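Local coordinates for hypothetical 11.0 kDa protein (Sulfolobus virus 1, PDB 1TBX) that probably acts as a homodimeric winged-helix transcription factor that recognizes a palindromic or pseudo-palindromic DNA target sequence, at residues A[9-14]-A[46-50]. Numbering follows the deposited sequence.
Sequences PEAIVL and AKKFL
Leu50 lays both its methyls on helix 9-17: CD1 meets Val13 CG1 at 3.8 Å, CD2 lies 3.8 Å from CB of Glu10, and each is 3.7 Å from Glu10 O, which accepts the helix bond from Leu14 N. With CG set anti to its carbonyl carbon (chi1 -50°), the branched end spans the turn from Glu10 to Leu14, whose CD1 is a looser neighbour. Beside it, the small methyl of Ala46 fits among Pro9, Glu10 and Val13, 3.9 Å from Val13 CG2, and lets the backbones close to 4.7 Å between the CA atoms of Glu10 and Ala46. A beta-branched valine suits this place, since one methyl serves each partner. Glu10 contributes its aliphatic CB, 3.9 Å from Phe49 CD2; its chain bends at chi2, and OE1 lies 4.1 Å from Phe49 CE2, carboxylate and ring planes 50° apart. The axes of segments 9-14 and 46-50 cross at -81°, nearly perpendicular, which confines contact to about one turn of each. Leu28, Met38 and Phe43 pack around Val13, and Phe6 of the second subunit on Glu10 and Leu50. With no hydrogen bond across it, mainly apolar packing joins helix 9-17 to helix 40-52, probably the DNA-recognition helix.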
loop_
_atom_site.group_PDB
_atom_site.type_symbol
_atom_site.label_atom_id
_atom_site.label_comp_id
_atom_site.label_asym_id
_atom_site.label_seq_id
_atom_site.Cartn_x
_atom_site.Cartn_y
_atom_site.Cartn_z
ATOM N N PRO A 9 -4.498 -6.482 1.822
ATOM C CA PRO A 9 -4.388 -7.106 3.153
ATOM C C PRO A 9 -2.993 -7.561 3.551
ATOM O O PRO A 9 -2.567 -7.355 4.697
ATOM C CB PRO A 9 -5.331 -8.280 3.060
ATOM C CG PRO A 9 -6.400 -7.728 2.143
ATOM C CD PRO A 9 -5.557 -7.104 1.000
ATOM N N GLU A 10 -2.281 -8.160 2.613
ATOM C CA GLU A 10 -0.926 -8.616 2.862
ATOM C C GLU A 10 -0.067 -7.474 3.407
ATOM O O GLU A 10 0.748 -7.661 4.331
ATOM C CB GLU A 10 -0.423 -9.116 1.537
ATOM C CG GLU A 10 -1.597 -9.216 0.564
ATOM C CD GLU A 10 -1.292 -8.578 -0.765
ATOM O OE1 GLU A 10 -0.165 -8.111 -0.908
ATOM O OE2 GLU A 10 -2.144 -8.548 -1.684
ATOM N N ALA A 11 -0.275 -6.270 2.857
ATOM C CA ALA A 11 0.440 -5.087 3.331
ATOM C C ALA A 11 0.054 -4.717 4.766
ATOM O O ALA A 11 0.919 -4.484 5.604
ATOM C CB ALA A 11 0.238 -3.912 2.376
ATOM N N ILE A 12 -1.239 -4.652 5.063
ATOM C CA ILE A 12 -1.641 -4.307 6.425
ATOM C C ILE A 12 -1.107 -5.332 7.439
ATOM O O ILE A 12 -0.455 -4.946 8.431
ATOM C CB ILE A 12 -3.151 -4.187 6.524
ATOM C CG1 ILE A 12 -3.609 -3.108 5.556
ATOM C CG2 ILE A 12 -3.553 -3.796 7.920
ATOM C CD1 ILE A 12 -5.031 -3.242 5.131
ATOM N N VAL A 13 -1.367 -6.617 7.171
ATOM C CA VAL A 13 -1.030 -7.703 8.054
ATOM C C VAL A 13 0.463 -7.643 8.276
ATOM O O VAL A 13 0.926 -7.633 9.400
ATOM C CB VAL A 13 -1.429 -9.025 7.436
ATOM C CG1 VAL A 13 -0.883 -10.176 8.285
ATOM C CG2 VAL A 13 -3.036 -9.106 7.198
ATOM N N LEU A 14 1.232 -7.497 7.215
ATOM C CA LEU A 14 2.673 -7.384 7.376
ATOM C C LEU A 14 3.115 -6.226 8.310
ATOM O O LEU A 14 3.932 -6.410 9.223
ATOM C CB LEU A 14 3.329 -7.263 5.988
ATOM C CG LEU A 14 4.817 -7.614 5.976
ATOM C CD1 LEU A 14 4.993 -8.966 6.638
ATOM C CD2 LEU A 14 5.418 -7.569 4.552
ATOM N N ALA A 46 -4.142 -13.624 3.408
ATOM C CA ALA A 46 -2.947 -12.843 3.541
ATOM C C ALA A 46 -1.852 -13.571 4.356
ATOM O O ALA A 46 -0.659 -13.514 3.993
ATOM C CB ALA A 46 -3.279 -11.456 4.137
ATOM N N LYS A 47 -2.227 -14.260 5.440
ATOM C CA LYS A 47 -1.199 -14.973 6.200
ATOM C C LYS A 47 -0.597 -16.012 5.249
ATOM O O LYS A 47 0.627 -16.086 5.105
ATOM C CB LYS A 47 -1.731 -15.564 7.531
ATOM C CG LYS A 47 -0.765 -16.463 8.334
ATOM C CD LYS A 47 -1.540 -17.660 8.959
ATOM C CE LYS A 47 -1.249 -19.045 8.323
ATOM N NZ LYS A 47 -2.367 -20.023 8.515
ATOM N N LYS A 48 -1.459 -16.744 4.540
ATOM C CA LYS A 48 -0.995 -17.764 3.599
ATOM C C LYS A 48 0.057 -17.172 2.651
ATOM O O LYS A 48 1.158 -17.714 2.486
ATOM C CB LYS A 48 -2.154 -18.334 2.797
ATOM C CG LYS A 48 -2.098 -19.864 2.598
ATOM C CD LYS A 48 -2.190 -20.277 1.129
ATOM C CE LYS A 48 -3.166 -21.441 0.905
ATOM N NZ LYS A 48 -3.518 -21.634 -0.560
ATOM N N PHE A 49 -0.281 -16.029 2.069
ATOM C CA PHE A 49 0.551 -15.449 1.046
ATOM C C PHE A 49 1.937 -15.042 1.612
ATOM O O PHE A 49 2.965 -15.420 1.069
ATOM C CB PHE A 49 -0.210 -14.302 0.363
ATOM C CG PHE A 49 0.629 -13.477 -0.556
ATOM C CD1 PHE A 49 0.819 -13.858 -1.875
ATOM C CD2 PHE A 49 1.238 -12.304 -0.095
ATOM C CE1 PHE A 49 1.608 -13.097 -2.729
ATOM C CE2 PHE A 49 2.049 -11.522 -0.967
ATOM C CZ PHE A 49 2.224 -11.919 -2.280
ATOM N N LEU A 50 1.960 -14.315 2.722
ATOM C CA LEU A 50 3.218 -13.835 3.275
ATOM C C LEU A 50 4.119 -14.986 3.733
ATOM O O LEU A 50 5.353 -14.876 3.656
ATOM C CB LEU A 50 2.959 -12.881 4.419
ATOM C CG LEU A 50 1.964 -11.741 4.163
ATOM C CD1 LEU A 50 1.481 -11.105 5.503
ATOM C CD2 LEU A 50 2.617 -10.692 3.250
#